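Local structure of UPF0135 protein SA1388 (Staphylococcus aureus subsp. aureus, 3LNL) at residues L10-V18 with L344-I353; V38-C49 with K60-L71. The protein is of unknown function, but belongs to the NIF3 family, binds two zinc ions at a dinuclear centre and assembles into a toroid-shaped hexamer. The protein carries 2 engineered substitutions. All coordinates share one frame; numbering follows the deposited sequence. Where two conformers were deposited one is given.

Contact 1 of 2, residues L10-V18 with L344-I353; sequences LMTLLDHHV and LMNWFNIEKI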
loop_
_atom_site.group_PDB
_atom_site.type_symbol
_atom_site.label_atom_id
_atom_site.label_comp_id
_atom_site.label_asym_id
_atom_site.label_seq_id
_atom_site.Cartn_x
_atom_site.Cartn_y
_atom_site.Cartn_z
ATOM N N LEU B 10 -1.845 39.518 -8.925
ATOM C CA LEU B 10 -0.584 38.947 -9.352
ATOM C C LEU B 10 -0.728 37.430 -9.557
ATOM O O LEU B 10 -0.209 36.861 -10.535
ATOM C CB LEU B 10 0.513 39.234 -8.348
ATOM C CG LEU B 10 1.915 38.645 -8.633
ATOM C CD1 LEU B 10 2.491 39.129 -10.008
ATOM C CD2 LEU B 10 2.944 38.954 -7.475
ATOM N N MET B 11 -1.399 36.750 -8.630
ATOM C CA MET B 11 -1.597 35.308 -8.749
ATOM C C MET B 11 -2.296 34.917 -10.046
ATOM O O MET B 11 -1.922 33.917 -10.705
ATOM C CB MET B 11 -2.374 34.775 -7.552
ATOM C CG MET B 11 -1.511 34.769 -6.268
ATOM S SD MET B 11 -0.123 33.616 -6.374
ATOM C CE MET B 11 -0.888 32.082 -6.695
ATOM N N THR B 12 -3.333 35.668 -10.415
ATOM C CA THR B 12 -4.042 35.423 -11.679
ATOM C C THR B 12 -3.101 35.563 -12.880
ATOM O O THR B 12 -3.137 34.759 -13.806
ATOM C CB THR B 12 -5.243 36.392 -11.841
ATOM O OG1 THR B 12 -6.112 36.255 -10.707
ATOM C CG2 THR B 12 -5.995 36.104 -13.116
ATOM N N LEU B 13 -2.244 36.571 -12.865
ATOM C CA LEU B 13 -1.312 36.775 -13.965
ATOM C C LEU B 13 -0.292 35.648 -14.030
ATOM O O LEU B 13 -0.053 35.087 -15.093
ATOM C CB LEU B 13 -0.622 38.132 -13.807
ATOM C CG LEU B 13 0.358 38.576 -14.911
ATOM C CD1 LEU B 13 -0.361 38.544 -16.267
ATOM C CD2 LEU B 13 0.850 39.993 -14.591
ATOM N N LEU B 14 0.269 35.283 -12.873
ATOM C CA LEU B 14 1.247 34.199 -12.786
ATOM C C LEU B 14 0.669 32.894 -13.293
ATOM O O LEU B 14 1.300 32.168 -14.082
ATOM C CB LEU B 14 1.718 33.999 -11.358
ATOM C CG LEU B 14 2.510 35.182 -10.800
ATOM C CD1 LEU B 14 3.018 34.923 -9.354
ATOM C CD2 LEU B 14 3.680 35.563 -11.742
ATOM N N ASP B 15 -0.548 32.622 -12.845
ATOM C CA ASP B 15 -1.232 31.427 -13.225
ATOM C C ASP B 15 -1.593 31.362 -14.735
ATOM O O ASP B 15 -1.591 30.285 -15.359
ATOM C CB ASP B 15 -2.500 31.288 -12.380
ATOM C CG ASP B 15 -3.197 30.005 -12.652
ATOM O OD1 ASP B 15 -2.618 28.932 -12.527
ATOM O OD2 ASP B 15 -4.355 30.063 -13.011
ATOM N N HIS B 16 -1.871 32.521 -15.319
ATOM C CA HIS B 16 -2.143 32.595 -16.746
ATOM C C HIS B 16 -0.921 32.102 -17.536
ATOM O O HIS B 16 -1.049 31.279 -18.421
ATOM C CB HIS B 16 -2.537 34.023 -17.137
ATOM C CG HIS B 16 -2.776 34.198 -18.597
ATOM N ND1 HIS B 16 -3.917 33.753 -19.217
ATOM C CD2 HIS B 16 -1.990 34.710 -19.574
ATOM C CE1 HIS B 16 -3.835 33.996 -20.513
ATOM N NE2 HIS B 16 -2.666 34.560 -20.759
ATOM N N HIS B 17 0.269 32.589 -17.188
ATOM C CA HIS B 17 1.447 32.281 -17.963
ATOM C C HIS B 17 2.159 31.006 -17.543
ATOM O O HIS B 17 2.809 30.380 -18.381
ATOM C CB HIS B 17 2.413 33.471 -17.945
ATOM C CG HIS B 17 1.890 34.697 -18.630
ATOM N ND1 HIS B 17 1.864 34.838 -20.004
ATOM C CD2 HIS B 17 1.402 35.859 -18.123
ATOM C CE1 HIS B 17 1.366 36.030 -20.311
ATOM N NE2 HIS B 17 1.071 36.664 -19.188
ATOM N N VAL B 18 2.044 30.605 -16.274
ATOM C CA VAL B 18 2.772 29.441 -15.744
ATOM C C VAL B 18 1.820 28.680 -14.827
ATOM O O VAL B 18 1.890 28.779 -13.582
ATOM C CB VAL B 18 4.050 29.853 -14.953
ATOM C CG1 VAL B 18 4.877 28.618 -14.501
ATOM C CG2 VAL B 18 4.948 30.854 -15.749
ATOM N N LEU B 344 8.489 38.285 -15.924
ATOM C CA LEU B 344 7.491 39.067 -15.195
ATOM C C LEU B 344 7.453 40.529 -15.640
ATOM O O LEU B 344 6.369 41.126 -15.741
ATOM C CB LEU B 344 7.715 38.972 -13.691
ATOM C CG LEU B 344 6.566 39.496 -12.816
ATOM C CD1 LEU B 344 5.174 38.887 -13.115
ATOM C CD2 LEU B 344 6.895 39.255 -11.300
ATOM N N MET B 345 8.621 41.099 -15.902
ATOM C CA MET B 345 8.704 42.456 -16.442
ATOM C C MET B 345 7.947 42.564 -17.760
ATOM O O MET B 345 7.254 43.551 -18.010
ATOM C CB MET B 345 10.158 42.853 -16.659
ATOM C CG MET B 345 10.896 43.078 -15.375
ATOM S SD MET B 345 12.456 43.937 -15.580
ATOM C CE MET B 345 13.230 43.062 -16.977
ATOM N N ASN B 346 8.086 41.540 -18.589
ATOM C CA ASN B 346 7.372 41.478 -19.863
ATOM C C ASN B 346 5.867 41.338 -19.674
ATOM O O ASN B 346 5.082 42.048 -20.319
ATOM C CB ASN B 346 7.865 40.295 -20.710
ATOM C CG ASN B 346 7.193 40.264 -22.065
ATOM O OD1 ASN B 346 7.072 41.317 -22.724
ATOM N ND2 ASN B 346 6.684 39.087 -22.476
ATOM N N TRP B 347 5.457 40.417 -18.798
ATOM C CA TRP B 347 4.023 40.252 -18.518
ATOM C C TRP B 347 3.414 41.543 -17.953
ATOM O O TRP B 347 2.268 41.931 -18.311
ATOM C CB TRP B 347 3.766 39.094 -17.550
ATOM C CG TRP B 347 4.292 37.808 -18.016
ATOM C CD1 TRP B 347 4.474 37.412 -19.320
ATOM C CD2 TRP B 347 4.715 36.703 -17.195
ATOM N NE1 TRP B 347 5.030 36.144 -19.338
ATOM C CE2 TRP B 347 5.165 35.684 -18.060
ATOM C CE3 TRP B 347 4.776 36.491 -15.818
ATOM C CZ2 TRP B 347 5.659 34.472 -17.591
ATOM C CZ3 TRP B 347 5.281 35.302 -15.348
ATOM C CH2 TRP B 347 5.712 34.292 -16.243
ATOM N N PHE B 348 4.171 42.224 -17.087
ATOM C CA PHE B 348 3.710 43.476 -16.524
ATOM C C PHE B 348 3.618 44.581 -17.603
ATOM O O PHE B 348 2.730 45.404 -17.538
ATOM C CB PHE B 348 4.636 43.979 -15.417
ATOM C CG PHE B 348 4.452 43.318 -14.046
ATOM C CD1 PHE B 348 5.338 43.654 -13.005
ATOM C CD2 PHE B 348 3.438 42.395 -13.787
ATOM C CE1 PHE B 348 5.204 43.076 -11.729
ATOM C CE2 PHE B 348 3.296 41.801 -12.517
ATOM C CZ PHE B 348 4.191 42.132 -11.497
ATOM N N ASN B 349 4.569 44.607 -18.536
ATOM C CA ASN B 349 4.545 45.574 -19.624
ATOM C C ASN B 349 3.245 45.404 -20.412
ATOM O O ASN B 349 2.483 46.331 -20.553
ATOM C CB ASN B 349 5.738 45.414 -20.557
ATOM C CG ASN B 349 5.667 46.392 -21.729
ATOM O OD1 ASN B 349 5.740 47.591 -21.509
ATOM N ND2 ASN B 349 5.523 45.889 -22.959
ATOM N N ILE B 350 2.973 44.188 -20.844
ATOM C CA ILE B 350 1.722 43.881 -21.517
ATOM C C ILE B 350 0.518 44.410 -20.754
ATOM O O ILE B 350 -0.365 44.959 -21.343
ATOM C CB ILE B 350 1.524 42.365 -21.749
ATOM C CG1 ILE B 350 2.661 41.789 -22.552
ATOM C CG2 ILE B 350 0.167 42.101 -22.447
ATOM C CD1 ILE B 350 2.817 42.279 -23.929
ATOM N N GLU B 351 0.476 44.267 -19.448
ATOM C CA GLU B 351 -0.723 44.649 -18.715
ATOM C C GLU B 351 -0.684 46.100 -18.290
ATOM O O GLU B 351 -1.556 46.539 -17.566
ATOM C CB GLU B 351 -0.841 43.802 -17.440
ATOM C CG GLU B 351 -0.843 42.319 -17.671
ATOM C CD GLU B 351 -2.145 41.815 -18.206
ATOM O OE1 GLU B 351 -3.159 41.983 -17.506
ATOM O OE2 GLU B 351 -2.147 41.238 -19.317
ATOM N N LYS B 352 0.377 46.802 -18.670
ATOM C CA LYS B 352 0.667 48.157 -18.204
ATOM C C LYS B 352 0.724 48.289 -16.675
ATOM O O LYS B 352 0.052 49.137 -16.090
ATOM C CB LYS B 352 -0.333 49.152 -18.835
ATOM C CG LYS B 352 -0.442 48.995 -20.360
ATOM C CD LYS B 352 0.940 49.100 -21.036
ATOM C CE LYS B 352 0.962 48.632 -22.520
ATOM N NZ LYS B 352 0.898 49.816 -23.441
ATOM N N ILE B 353 1.561 47.473 -16.038
ATOM C CA ILE B 353 1.721 47.474 -14.583
ATOM C C ILE B 353 3.118 47.998 -14.296
ATOM O O ILE B 353 4.088 47.542 -14.934
ATOM C CB ILE B 353 1.540 46.025 -14.041
ATOM C CG1 ILE B 353 0.073 45.647 -14.081
ATOM C CG2 ILE B 353 2.065 45.898 -12.638
ATOM C CD1 ILE B 353 -0.178 44.222 -13.852
HETATM O O HOH W 1 0.560 39.387 -19.468
#

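Contact 2 of 2, residues V38-C49 with K60-L71; sequences VEVTGVLTALDC and KGYNTIISHHPL. With ZN (zinc ion), chain G; ZN (zinc ion), chain F.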
loop_
_atom_site.group_PDB
_atom_site.type_symbol
_atom_site.label_atom_id
_atom_site.label_comp_id
_atom_site.label_asym_id
_atom_site.label_seq_id
_atom_site.Cartn_x
_atom_site.Cartn_y
_atom_site.Cartn_z
ATOM N N VAL B 38 -3.634 42.136 -0.147
ATOM C CA VAL B 38 -2.613 43.143 0.056
ATOM C C VAL B 38 -2.066 43.684 -1.258
ATOM O O VAL B 38 -1.867 42.954 -2.187
ATOM C CB VAL B 38 -1.452 42.604 0.996
ATOM C CG1 VAL B 38 -0.200 43.410 0.832
ATOM C CG2 VAL B 38 -1.962 42.696 2.468
ATOM N N GLU B 39 -1.814 44.988 -1.299
ATOM C CA GLU B 39 -1.273 45.653 -2.490
ATOM C C GLU B 39 0.236 45.323 -2.660
ATOM O O GLU B 39 0.969 45.384 -1.691
ATOM C CB GLU B 39 -1.578 47.176 -2.379
ATOM C CG GLU B 39 -0.955 47.989 -3.438
ATOM C CD GLU B 39 -1.365 49.457 -3.455
ATOM O OE1 GLU B 39 -2.385 49.875 -2.829
ATOM O OE2 GLU B 39 -0.612 50.151 -4.171
ATOM N N VAL B 40 0.663 44.936 -3.862
ATOM C CA VAL B 40 2.054 44.579 -4.152
ATOM C C VAL B 40 2.902 45.831 -4.296
ATOM O O VAL B 40 2.582 46.702 -5.101
ATOM C CB VAL B 40 2.171 43.762 -5.438
ATOM C CG1 VAL B 40 3.651 43.450 -5.791
ATOM C CG2 VAL B 40 1.365 42.448 -5.323
ATOM N N THR B 41 3.968 45.942 -3.512
ATOM C CA THR B 41 4.814 47.135 -3.573
ATOM C C THR B 41 6.043 46.923 -4.425
ATOM O O THR B 41 6.669 47.876 -4.869
ATOM C CB THR B 41 5.309 47.566 -2.157
ATOM O OG1 THR B 41 6.062 46.489 -1.574
ATOM C CG2 THR B 41 4.140 48.015 -1.250
ATOM N N GLY B 42 6.381 45.659 -4.685
ATOM C CA GLY B 42 7.536 45.335 -5.480
ATOM C C GLY B 42 7.725 43.840 -5.409
ATOM O O GLY B 42 7.263 43.217 -4.445
ATOM N N VAL B 43 8.414 43.272 -6.411
ATOM C CA VAL B 43 8.645 41.828 -6.494
ATOM C C VAL B 43 10.161 41.465 -6.601
ATOM O O VAL B 43 10.869 41.969 -7.471
ATOM C CB VAL B 43 7.853 41.186 -7.705
ATOM C CG1 VAL B 43 8.104 39.621 -7.833
ATOM C CG2 VAL B 43 6.311 41.529 -7.617
ATOM N N LEU B 44 10.599 40.578 -5.702
ATOM C CA LEU B 44 11.916 40.020 -5.660
ATOM C C LEU B 44 11.837 38.572 -6.000
ATOM O O LEU B 44 11.140 37.807 -5.300
ATOM C CB LEU B 44 12.512 40.173 -4.258
ATOM C CG LEU B 44 13.990 39.874 -4.057
ATOM C CD1 LEU B 44 14.870 40.872 -4.877
ATOM C CD2 LEU B 44 14.272 39.933 -2.529
ATOM N N THR B 45 12.547 38.171 -7.056
ATOM C CA THR B 45 12.663 36.740 -7.407
ATOM C C THR B 45 13.859 36.036 -6.730
ATOM O O THR B 45 14.892 36.654 -6.472
ATOM C CB THR B 45 12.732 36.524 -8.937
ATOM O OG1 THR B 45 13.999 37.011 -9.448
ATOM C CG2 THR B 45 11.536 37.225 -9.639
ATOM N N ALA B 46 13.673 34.743 -6.414
ATOM C CA ALA B 46 14.621 34.012 -5.612
ATOM C C ALA B 46 14.567 32.524 -6.009
ATOM O O ALA B 46 13.531 32.073 -6.519
ATOM C CB ALA B 46 14.280 34.190 -4.136
ATOM N N LEU B 47 15.660 31.784 -5.772
ATOM C CA LEU B 47 15.608 30.339 -5.899
ATOM C C LEU B 47 15.051 29.754 -4.598
ATOM O O LEU B 47 14.018 29.041 -4.596
ATOM C CB LEU B 47 17.008 29.762 -6.226
ATOM C CG LEU B 47 17.219 28.261 -6.189
ATOM C CD1 LEU B 47 16.240 27.594 -7.200
ATOM C CD2 LEU B 47 18.696 27.860 -6.485
ATOM N N ASP B 48 15.734 30.050 -3.500
ATOM C CA ASP B 48 15.359 29.661 -2.168
ATOM C C ASP B 48 15.159 30.966 -1.398
ATOM O O ASP B 48 16.021 31.871 -1.466
ATOM C CB ASP B 48 16.478 28.881 -1.476
ATOM C CG ASP B 48 16.579 27.439 -1.996
ATOM O OD1 ASP B 48 15.613 26.700 -1.810
ATOM O OD2 ASP B 48 17.629 27.068 -2.532
ATOM N N CYS B 49 14.051 31.022 -0.651
ATOM C CA CYS B 49 13.737 32.202 0.184
ATOM C C CYS B 49 14.418 32.049 1.536
ATOM O O CYS B 49 13.815 31.529 2.470
ATOM C CB CYS B 49 12.256 32.320 0.394
ATOM S SG CYS B 49 11.847 33.847 1.317
ATOM N N LYS B 60 14.681 46.721 0.375
ATOM C CA LYS B 60 14.280 47.358 -0.888
ATOM C C LYS B 60 12.886 47.908 -0.896
ATOM O O LYS B 60 12.482 48.543 -1.862
ATOM C CB LYS B 60 14.425 46.371 -2.056
ATOM C CG LYS B 60 15.851 46.027 -2.365
ATOM C CD LYS B 60 15.932 44.971 -3.431
ATOM C CE LYS B 60 17.358 44.672 -3.853
ATOM N NZ LYS B 60 17.875 45.896 -4.481
ATOM N N GLY B 61 12.135 47.660 0.158
ATOM C CA GLY B 61 10.738 48.067 0.202
ATOM C C GLY B 61 9.811 47.212 -0.648
ATOM O O GLY B 61 8.732 47.648 -1.013
ATOM N N TYR B 62 10.205 45.973 -0.938
ATOM C CA TYR B 62 9.325 45.058 -1.660
ATOM C C TYR B 62 8.582 44.120 -0.691
ATOM O O TYR B 62 9.209 43.558 0.208
ATOM C CB TYR B 62 10.116 44.219 -2.653
ATOM C CG TYR B 62 10.839 45.001 -3.747
ATOM C CD1 TYR B 62 10.614 46.361 -3.968
ATOM C CD2 TYR B 62 11.735 44.359 -4.565
ATOM C CE1 TYR B 62 11.265 47.063 -5.004
ATOM C CE2 TYR B 62 12.415 45.047 -5.573
ATOM C CZ TYR B 62 12.167 46.377 -5.794
ATOM O OH TYR B 62 12.878 46.978 -6.804
ATOM N N ASN B 63 7.278 43.899 -0.929
ATOM C CA ASN B 63 6.482 43.070 -0.023
ATOM C C ASN B 63 6.107 41.740 -0.623
ATOM O O ASN B 63 5.308 41.011 -0.028
ATOM C CB ASN B 63 5.247 43.821 0.495
ATOM C CG ASN B 63 4.183 43.964 -0.563
ATOM O OD1 ASN B 63 4.463 43.726 -1.720
ATOM N ND2 ASN B 63 2.963 44.359 -0.178
ATOM N N THR B 64 6.713 41.380 -1.754
ATOM C CA THR B 64 6.398 40.124 -2.429
ATOM C C THR B 64 7.667 39.451 -2.907
ATOM O O THR B 64 8.508 40.093 -3.597
ATOM C CB THR B 64 5.445 40.364 -3.620
ATOM O OG1 THR B 64 4.293 41.060 -3.144
ATOM C CG2 THR B 64 5.006 39.037 -4.327
ATOM N N ILE B 65 7.802 38.164 -2.539
ATOM C CA ILE B 65 8.897 37.333 -2.976
ATOM C C ILE B 65 8.277 36.204 -3.750
ATOM O O ILE B 65 7.329 35.576 -3.266
ATOM C CB ILE B 65 9.778 36.802 -1.808
ATOM C CG1 ILE B 65 10.386 38.005 -1.065
ATOM C CG2 ILE B 65 10.907 35.784 -2.291
ATOM C CD1 ILE B 65 11.071 37.682 0.277
ATOM N N ILE B 66 8.800 35.965 -4.959
ATOM C CA ILE B 66 8.492 34.759 -5.700
ATOM C C ILE B 66 9.749 33.851 -5.756
ATOM O O ILE B 66 10.766 34.210 -6.367
ATOM C CB ILE B 66 8.062 35.051 -7.144
ATOM C CG1 ILE B 66 6.849 35.970 -7.199
ATOM C CG2 ILE B 66 7.703 33.661 -7.851
ATOM C CD1 ILE B 66 6.456 36.420 -8.620
ATOM N N SER B 67 9.672 32.684 -5.125
ATOM C CA SER B 67 10.771 31.750 -5.128
ATOM C C SER B 67 10.423 30.571 -6.023
ATOM O O SER B 67 9.251 30.349 -6.335
ATOM C CB SER B 67 11.098 31.264 -3.694
ATOM O OG SER B 67 10.073 30.386 -3.194
ATOM N N HIS B 68 11.453 29.847 -6.461
ATOM C CA HIS B 68 11.250 28.595 -7.145
ATOM C C HIS B 68 10.940 27.501 -6.117
ATOM O O HIS B 68 9.887 26.868 -6.165
ATOM C CB HIS B 68 12.470 28.213 -7.971
ATOM C CG HIS B 68 12.300 26.958 -8.756
ATOM N ND1 HIS B 68 11.161 26.675 -9.474
ATOM C CD2 HIS B 68 13.126 25.904 -8.938
ATOM C CE1 HIS B 68 11.322 25.530 -10.112
ATOM N NE2 HIS B 68 12.457 24.977 -9.712
ATOM N N HIS B 69 11.821 27.332 -5.147
ATOM C CA HIS B 69 11.651 26.286 -4.168
ATOM C C HIS B 69 10.639 26.746 -3.110
ATOM O O HIS B 69 10.717 27.883 -2.633
ATOM C CB HIS B 69 12.957 25.919 -3.519
ATOM C CG HIS B 69 13.917 25.225 -4.443
ATOM N ND1 HIS B 69 15.285 25.319 -4.291
ATOM C CD2 HIS B 69 13.710 24.450 -5.525
ATOM C CE1 HIS B 69 15.875 24.611 -5.239
ATOM N NE2 HIS B 69 14.946 24.005 -5.953
ATOM N N PRO B 70 9.730 25.868 -2.718
ATOM C CA PRO B 70 8.712 26.241 -1.737
ATOM C C PRO B 70 9.321 26.224 -0.333
ATOM O O PRO B 70 9.864 25.226 0.126
ATOM C CB PRO B 70 7.627 25.156 -1.929
ATOM C CG PRO B 70 8.324 24.020 -2.498
ATOM C CD PRO B 70 9.483 24.535 -3.274
ATOM N N LEU B 71 9.224 27.339 0.375
ATOM C CA LEU B 71 9.807 27.441 1.693
ATOM C C LEU B 71 9.083 26.481 2.642
ATOM O O LEU B 71 9.687 25.966 3.592
ATOM C CB LEU B 71 9.675 28.866 2.194
ATOM C CG LEU B 71 10.233 29.238 3.565
ATOM C CD1 LEU B 71 11.777 28.974 3.622
ATOM C CD2 LEU B 71 9.885 30.677 3.924
HETATM ZN ZN ZN G . 13.216 22.990 -10.342
HETATM ZN ZN ZN F . 15.070 22.329 -7.415
HETATM O O HOH W 2 12.312 28.821 -0.527
HETATM O O HOH W 3 14.132 21.162 -5.746
HETATM O O HOH W 4 14.991 20.345 -8.420
HETATM O O HOH W 5 13.118 22.388 -8.345
HETATM O O HOH W 6 13.971 20.933 -10.403
#

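Contact 1 of 2, residues L10-V18 with L344-I353
Leu10 reaches Phe348 and Leu344 where two helices of the NIF3 fold, 7-17 and 336-350, pack on the same side of a beta-sheet. The short helical segments run at 112° to each other, their axes 11.2 Å apart at closest approach. Leu10 CD1 meets the edge of the Phe348 ring, 3.8 Å from CE2. Its neighbour one turn on, Leu13, takes the same ring edge with CD2, 3.6 Å from Phe348 CD2. The Leu13 side chain gets there because CG lies anti to the backbone N (chi1 -177°). The other branch, CD1, passes alongside the aliphatic CG of Glu351. Leu14 points CD2 at Leu344 CD1, 3.9 Å away, and at the edge of the Trp347 indole near CZ3. Leu14 also touches Ile99 of strand 97-100. His17 lies flat on Trp347. The imidazole and the five-membered ring are 3.5 Å apart between centroids, with planes only 1° off parallel. His17 CB sits over the six-membered ring in a CH-pi contact. His16 CD2, at the edge of its own ring, sits over the opposite imidazole face. Val18, just past the helix end, sets CG2 3.6 Å from Trp347 CH2. A water near the imidazole edge lies 2.8 Å from His17 NE2 and donates to Trp347 O and Glu351 OE2.

Contact 2 of 2, residues V38-C49 with K60-L71
His69 and Asp48 form a hydrogen bond beside the zinc centre, from His69 ND1 to Asp48 OD1 at 2.9 Å. The carboxylate oxygen lies near the imidazole plane, but the N-H meets it from above the carboxylate plane. This bond helps fix the ring rotation, together with NE2, which binds zinc at 2.2 Å. Asp48 OD2 also bonds His312 of a second subunit. His68 NE2 holds the other zinc, and a water bridges the two metals. Asp106, His330 and Glu333 complete the protein ligands. At the far end, the Asn63 amide binds the 38-49 backbone twice. ND2 donates to Glu39 O (2.7 Å), and OD1 accepts from Thr41 N in a nearly straight bond (174°). Thr64 OG1 reaches OD1 from the opposite face of the amide. Between these ends the strands pair in parallel, with Leu44 N to Thr64 O at 3.0 Å and Ile66 N to Leu44 O following. Beyond the strands, His69 N bonds Leu47 O. Leu47 CD1 lies over one face of the His69 imidazole, 3.9 Å from its centroid. On one sheet face Val43 CG1 packs on Ile66 CD1 at 3.7 Å. On the other, Ile65 CG2 meets Ala46 CB, and its CD1 reaches Cys49 SG beyond the strand. This is a beta-alpha-beta crossover through helix 51-60, with zinc-binding histidines just after its second strand, at the dinuclear site of this NIF3-family protein.

How the contacts relate
The two contacts have centres about 15 Å apart and touch directly. Contact 2 is nested along the chain inside the loop closed by contact 1, whose segments come from near the start and near the end of the protein. Strands 43-46 and 64-67 are neighbours in a five-stranded sheet, and helices 7-17 and 336-350 cover one of its faces. Leu10, Leu14 and Leu344 meet Val43, Thr64 and Ile66 there, with Leu344 CD2 3.7 Å from Val43 CG1. Helix 51-60 packs against the residues of the other face. The sheet thus joins N- and C-terminal parts of the chain in one layered unit, with the zinc site beyond the strand ends.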